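Local coordinates for protein gamma-glutamyl-gamma-aminobutyrate hydrolase PuuD (Escherichia coli, PDB 6VTV) that hydrolyses the gamma-glutamyl linkage of gamma-glutamyl-gamma-aminobutyrate, releasing 4-aminobutanoate and glutamate in the last step of the route from putrescine to 4-aminobutanoate, at residues Leu59-Gly73 and Ile103-Ile117. Residues are numbered along the deposited sequence; the frame is centred on the assembly and turned at random.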
loop_
_atom_site.group_PDB
_atom_site.type_symbol
_atom_site.label_atom_id
_atom_site.label_comp_id
_atom_site.label_asym_id
_atom_site.label_seq_id
_atom_site.Cartn_x
_atom_site.Cartn_y
_atom_site.Cartn_z
ATOM N N LEU B 59 -14.122 -6.782 0.867
ATOM C CA LEU B 59 -13.313 -7.635 1.731
ATOM C C LEU B 59 -13.557 -9.110 1.440
ATOM O O LEU B 59 -12.611 -9.906 1.396
ATOM C CB LEU B 59 -13.606 -7.322 3.198
ATOM C CG LEU B 59 -12.607 -7.856 4.226
ATOM C CD1 LEU B 59 -11.262 -7.168 4.077
ATOM C CD2 LEU B 59 -13.151 -7.688 5.638
ATOM N N GLU B 60 -14.820 -9.495 1.235
ATOM C CA GLU B 60 -15.134 -10.894 0.959
ATOM C C GLU B 60 -14.503 -11.368 -0.343
ATOM O O GLU B 60 -14.139 -12.544 -0.464
ATOM C CB GLU B 60 -16.648 -11.096 0.917
ATOM C CG GLU B 60 -17.328 -11.001 2.274
ATOM C CD GLU B 60 -17.171 -12.265 3.096
ATOM O OE1 GLU B 60 -16.311 -12.283 4.002
ATOM O OE2 GLU B 60 -17.908 -13.241 2.838
ATOM N N GLN B 61 -14.364 -10.476 -1.327
ATOM C CA GLN B 61 -13.739 -10.863 -2.587
ATOM C C GLN B 61 -12.230 -11.015 -2.447
ATOM O O GLN B 61 -11.619 -11.807 -3.173
ATOM C CB GLN B 61 -14.063 -9.836 -3.672
ATOM C CG GLN B 61 -15.517 -9.817 -4.112
ATOM C CD GLN B 61 -15.806 -8.693 -5.087
ATOM O OE1 GLN B 61 -15.478 -8.784 -6.270
ATOM N NE2 GLN B 61 -16.420 -7.624 -4.594
ATOM N N LEU B 62 -11.615 -10.276 -1.525
ATOM C CA LEU B 62 -10.163 -10.256 -1.398
ATOM C C LEU B 62 -9.632 -11.385 -0.520
ATOM O O LEU B 62 -8.562 -11.934 -0.805
ATOM C CB LEU B 62 -9.708 -8.906 -0.834
ATOM C CG LEU B 62 -8.197 -8.693 -0.702
ATOM C CD1 LEU B 62 -7.466 -9.132 -1.965
ATOM C CD2 LEU B 62 -7.892 -7.248 -0.378
ATOM N N LEU B 63 -10.356 -11.737 0.541
ATOM C CA LEU B 63 -9.870 -12.734 1.494
ATOM C C LEU B 63 -9.425 -14.052 0.865
ATOM O O LEU B 63 -8.381 -14.576 1.290
ATOM C CB LEU B 63 -10.947 -12.989 2.557
ATOM C CG LEU B 63 -11.186 -11.838 3.535
ATOM C CD1 LEU B 63 -12.489 -12.057 4.275
ATOM C CD2 LEU B 63 -10.024 -11.695 4.511
ATOM N N PRO B 64 -10.131 -14.639 -0.111
ATOM C CA PRO B 64 -9.632 -15.890 -0.711
ATOM C C PRO B 64 -8.267 -15.758 -1.362
ATOM O O PRO B 64 -7.585 -16.774 -1.544
ATOM C CB PRO B 64 -10.709 -16.237 -1.748
ATOM C CG PRO B 64 -11.935 -15.572 -1.250
ATOM C CD PRO B 64 -11.468 -14.294 -0.627
ATOM N N LYS B 65 -7.845 -14.548 -1.715
ATOM C CA LYS B 65 -6.554 -14.327 -2.351
ATOM C C LYS B 65 -5.444 -14.021 -1.354
ATOM O O LYS B 65 -4.290 -13.857 -1.764
ATOM C CB LYS B 65 -6.668 -13.195 -3.376
ATOM C CG LYS B 65 -7.529 -13.564 -4.575
ATOM C CD LYS B 65 -8.090 -12.339 -5.277
ATOM C CE LYS B 65 -8.935 -12.744 -6.474
ATOM N NZ LYS B 65 -9.729 -11.606 -7.013
ATOM N N LEU B 66 -5.757 -13.947 -0.064
ATOM C CA LEU B 66 -4.768 -13.684 0.972
ATOM C C LEU B 66 -4.424 -14.980 1.694
ATOM O O LEU B 66 -5.319 -15.702 2.147
ATOM C CB LEU B 66 -5.285 -12.649 1.971
ATOM C CG LEU B 66 -5.711 -11.301 1.390
ATOM C CD1 LEU B 66 -6.369 -10.442 2.458
ATOM C CD2 LEU B 66 -4.516 -10.586 0.784
ATOM N N ASP B 67 -3.128 -15.272 1.795
ATOM C CA ASP B 67 -2.652 -16.416 2.558
ATOM C C ASP B 67 -2.261 -16.053 3.984
ATOM O O ASP B 67 -1.973 -16.952 4.779
ATOM C CB ASP B 67 -1.457 -17.069 1.850
ATOM C CG ASP B 67 -1.734 -17.359 0.386
ATOM O OD1 ASP B 67 -2.772 -17.987 0.086
ATOM O OD2 ASP B 67 -0.911 -16.960 -0.465
ATOM N N GLY B 68 -2.246 -14.767 4.318
ATOM C CA GLY B 68 -1.918 -14.330 5.660
ATOM C C GLY B 68 -2.256 -12.867 5.835
ATOM O O GLY B 68 -2.304 -12.102 4.866
ATOM N N ILE B 69 -2.497 -12.490 7.088
ATOM C CA ILE B 69 -2.843 -11.120 7.451
ATOM C C ILE B 69 -1.726 -10.557 8.317
ATOM O O ILE B 69 -1.268 -11.217 9.257
ATOM C CB ILE B 69 -4.196 -11.044 8.182
ATOM C CG1 ILE B 69 -5.301 -11.672 7.328
ATOM C CG2 ILE B 69 -4.543 -9.601 8.515
ATOM C CD1 ILE B 69 -5.384 -11.110 5.926
ATOM N N TYR B 70 -1.298 -9.335 8.005
ATOM C CA TYR B 70 -0.144 -8.701 8.634
ATOM C C TYR B 70 -0.595 -7.364 9.208
ATOM O O TYR B 70 -0.987 -6.464 8.458
ATOM C CB TYR B 70 0.981 -8.519 7.614
ATOM C CG TYR B 70 2.299 -8.012 8.153
ATOM C CD1 TYR B 70 2.743 -8.354 9.425
ATOM C CD2 TYR B 70 3.117 -7.208 7.371
ATOM C CE1 TYR B 70 3.959 -7.891 9.904
ATOM C CE2 TYR B 70 4.325 -6.739 7.839
ATOM C CZ TYR B 70 4.746 -7.084 9.102
ATOM O OH TYR B 70 5.958 -6.615 9.560
ATOM N N LEU B 71 -0.549 -7.236 10.534
ATOM C CA LEU B 71 -0.983 -6.022 11.219
ATOM C C LEU B 71 0.230 -5.269 11.748
ATOM O O LEU B 71 0.743 -5.601 12.829
ATOM C CB LEU B 71 -1.942 -6.359 12.365
ATOM C CG LEU B 71 -3.216 -7.136 12.033
ATOM C CD1 LEU B 71 -4.068 -7.279 13.279
ATOM C CD2 LEU B 71 -4.001 -6.459 10.924
ATOM N N PRO B 72 0.724 -4.256 11.042
ATOM C CA PRO B 72 1.889 -3.514 11.532
ATOM C C PRO B 72 1.536 -2.633 12.719
ATOM O O PRO B 72 0.371 -2.345 12.998
ATOM C CB PRO B 72 2.310 -2.663 10.326
ATOM C CG PRO B 72 1.538 -3.204 9.155
ATOM C CD PRO B 72 0.284 -3.781 9.722
ATOM N N GLY B 73 2.576 -2.207 13.424
ATOM C CA GLY B 73 2.415 -1.195 14.446
ATOM C C GLY B 73 2.221 0.182 13.840
ATOM O O GLY B 73 2.328 0.390 12.630
ATOM N N ILE B 103 -11.047 -7.333 9.287
ATOM C CA ILE B 103 -10.198 -8.361 8.697
ATOM C C ILE B 103 -9.725 -9.368 9.746
ATOM O O ILE B 103 -9.442 -10.523 9.409
ATOM C CB ILE B 103 -9.020 -7.717 7.946
ATOM C CG1 ILE B 103 -8.478 -8.682 6.889
ATOM C CG2 ILE B 103 -7.921 -7.286 8.908
ATOM C CD1 ILE B 103 -7.679 -8.007 5.801
ATOM N N ILE B 104 -9.643 -8.971 11.018
ATOM C CA ILE B 104 -9.310 -9.935 12.065
ATOM C C ILE B 104 -10.440 -10.943 12.232
ATOM O O ILE B 104 -10.220 -12.158 12.192
ATOM C CB ILE B 104 -9.000 -9.217 13.392
ATOM C CG1 ILE B 104 -7.664 -8.477 13.319
ATOM C CG2 ILE B 104 -8.982 -10.214 14.542
ATOM C CD1 ILE B 104 -7.443 -7.530 14.481
ATOM N N ASN B 105 -11.668 -10.448 12.418
ATOM C CA ASN B 105 -12.818 -11.331 12.599
ATOM C C ASN B 105 -12.985 -12.271 11.413
ATOM O O ASN B 105 -13.306 -13.453 11.588
ATOM C CB ASN B 105 -14.087 -10.502 12.794
ATOM C CG ASN B 105 -14.165 -9.869 14.167
ATOM O OD1 ASN B 105 -13.961 -10.533 15.183
ATOM N ND2 ASN B 105 -14.460 -8.575 14.204
ATOM N N ALA B 106 -12.778 -11.762 10.199
ATOM C CA ALA B 106 -12.903 -12.604 9.016
ATOM C C ALA B 106 -11.798 -13.651 8.963
ATOM O O ALA B 106 -12.057 -14.819 8.651
ATOM C CB ALA B 106 -12.889 -11.738 7.759
ATOM N N ALA B 107 -10.561 -13.256 9.272
ATOM C CA ALA B 107 -9.453 -14.204 9.221
ATOM C C ALA B 107 -9.547 -15.250 10.325
ATOM O O ALA B 107 -9.047 -16.369 10.158
ATOM C CB ALA B 107 -8.118 -13.465 9.306
ATOM N N LEU B 108 -10.173 -14.914 11.455
ATOM C CA LEU B 108 -10.305 -15.891 12.529
ATOM C C LEU B 108 -11.329 -16.961 12.184
ATOM O O LEU B 108 -11.166 -18.124 12.575
ATOM C CB LEU B 108 -10.673 -15.194 13.838
ATOM C CG LEU B 108 -9.577 -14.330 14.466
ATOM C CD1 LEU B 108 -10.024 -13.784 15.813
ATOM C CD2 LEU B 108 -8.283 -15.119 14.605
ATOM N N GLU B 109 -12.380 -16.594 11.449
ATOM C CA GLU B 109 -13.344 -17.586 10.997
ATOM C C GLU B 109 -12.792 -18.427 9.854
ATOM O O GLU B 109 -13.053 -19.633 9.796
ATOM C CB GLU B 109 -14.642 -16.897 10.573
ATOM C CG GLU B 109 -15.622 -17.825 9.892
ATOM C CD GLU B 109 -16.946 -17.155 9.613
ATOM O OE1 GLU B 109 -17.417 -16.388 10.481
ATOM O OE2 GLU B 109 -17.524 -17.403 8.537
ATOM N N ARG B 110 -12.029 -17.818 8.947
ATOM C CA ARG B 110 -11.431 -18.533 7.827
ATOM C C ARG B 110 -10.117 -19.214 8.188
ATOM O O ARG B 110 -9.510 -19.848 7.316
ATOM C CB ARG B 110 -11.204 -17.574 6.654
ATOM C CG ARG B 110 -12.452 -16.827 6.221
ATOM C CD ARG B 110 -12.229 -16.057 4.932
ATOM N NE ARG B 110 -13.465 -15.447 4.452
ATOM C CZ ARG B 110 -13.847 -15.441 3.181
ATOM N NH1 ARG B 110 -13.088 -16.016 2.258
ATOM N NH2 ARG B 110 -14.987 -14.863 2.829
ATOM N N ARG B 111 -9.667 -19.092 9.439
ATOM C CA ARG B 111 -8.420 -19.703 9.908
ATOM C C ARG B 111 -7.226 -19.250 9.068
ATOM O O ARG B 111 -6.293 -20.015 8.813
ATOM C CB ARG B 111 -8.534 -21.231 9.942
ATOM C CG ARG B 111 -9.865 -21.714 10.506
ATOM C CD ARG B 111 -9.816 -23.141 11.042
ATOM N NE ARG B 111 -8.741 -23.939 10.461
ATOM C CZ ARG B 111 -7.900 -24.684 11.171
ATOM N NH1 ARG B 111 -8.008 -24.733 12.492
ATOM N NH2 ARG B 111 -6.950 -25.381 10.561
ATOM N N ILE B 112 -7.257 -17.996 8.639
ATOM C CA ILE B 112 -6.128 -17.402 7.920
ATOM C C ILE B 112 -5.082 -16.956 8.939
ATOM O O ILE B 112 -5.440 -16.308 9.934
ATOM C CB ILE B 112 -6.595 -16.228 7.064
ATOM C CG1 ILE B 112 -7.650 -16.684 6.055
ATOM C CG2 ILE B 112 -5.417 -15.578 6.351
ATOM C CD1 ILE B 112 -8.317 -15.542 5.320
ATOM N N PRO B 113 -3.806 -17.281 8.736
ATOM C CA PRO B 113 -2.781 -16.880 9.707
ATOM C C PRO B 113 -2.705 -15.367 9.858
ATOM O O PRO B 113 -2.854 -14.617 8.891
ATOM C CB PRO B 113 -1.488 -17.453 9.116
ATOM C CG PRO B 113 -1.940 -18.594 8.267
ATOM C CD PRO B 113 -3.259 -18.163 7.690
ATOM N N ILE B 114 -2.478 -14.925 11.093
ATOM C CA ILE B 114 -2.357 -13.512 11.426
ATOM C C ILE B 114 -1.074 -13.305 12.216
ATOM O O ILE B 114 -0.769 -14.071 13.137
ATOM C CB ILE B 114 -3.568 -13.001 12.237
ATOM C CG1 ILE B 114 -4.883 -13.350 11.539
ATOM C CG2 ILE B 114 -3.465 -11.500 12.468
ATOM C CD1 ILE B 114 -6.109 -13.013 12.360
ATOM N N PHE B 115 -0.322 -12.267 11.856
ATOM C CA PHE B 115 0.827 -11.819 12.632
ATOM C C PHE B 115 0.667 -10.329 12.887
ATOM O O PHE B 115 0.613 -9.536 11.942
ATOM C CB PHE B 115 2.146 -12.108 11.911
ATOM C CG PHE B 115 3.363 -11.830 12.747
ATOM C CD1 PHE B 115 3.380 -12.152 14.095
ATOM C CD2 PHE B 115 4.490 -11.251 12.187
ATOM C CE1 PHE B 115 4.496 -11.898 14.870
ATOM C CE2 PHE B 115 5.611 -10.995 12.958
ATOM C CZ PHE B 115 5.614 -11.321 14.301
ATOM N N ALA B 116 0.587 -9.954 14.161
ATOM C CA ALA B 116 0.273 -8.594 14.569
ATOM C C ALA B 116 1.407 -8.021 15.408
ATOM O O ALA B 116 1.982 -8.718 16.249
ATOM C CB ALA B 116 -1.038 -8.558 15.353
ATOM N N ILE B 117 1.721 -6.747 15.178
ATOM C CA ILE B 117 2.851 -6.076 15.811
ATOM C C ILE B 117 2.351 -4.816 16.507
ATOM O O ILE B 117 1.696 -3.974 15.881
ATOM C CB ILE B 117 3.948 -5.729 14.788
ATOM C CG1 ILE B 117 4.592 -7.004 14.235
ATOM C CG2 ILE B 117 5.000 -4.817 15.417
ATOM C CD1 ILE B 117 5.693 -6.745 13.226
#
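I69 and L71 pair with 114-117 in a parallel beta-alpha-beta unit of the class I glutamine amidotransferase fold. Helix 94-109 connects the neighbouring strands. Four backbone hydrogen bonds join 68-71 to 113-117. I69 N donates to P113 O (2.8 Å), and I69 O accepts from F115 N. L71 N donates to F115 O, and L71 O accepts from I117 N (2.8 Å). Strand 114-117 leads into C118, the predicted nucleophile.

Apolar packing seats the helix on the I69 and L71 face. I69 CD1 meets I103 CD1 tip to tip at 3.9 Å, while I69 CG1 lies against A107 CB. L71 CD1 touches I104 CD1 at 3.6 Å. On the other face both Y70 and F115 have CG anti to the backbone N (chi1 -174° and -172°), which points the two rings the same way, side by side. I117 CD1 sits at the Y70 ring edge. The Y70 hydroxyl is hydrogen-bonded to Y35 O.

Where helix 56-62 faces the C-terminal end of helix 94-109, L63 CD1 contacts A106 CB and lies over one face of the R110 guanidinium, offset toward its rim. The extended R110 chain reaches E60 in a salt bridge. The carboxylate and guanidinium planes stand 83° apart, and the R110 NH2 to E60 OE1 bond is weak, at 3.1 Å.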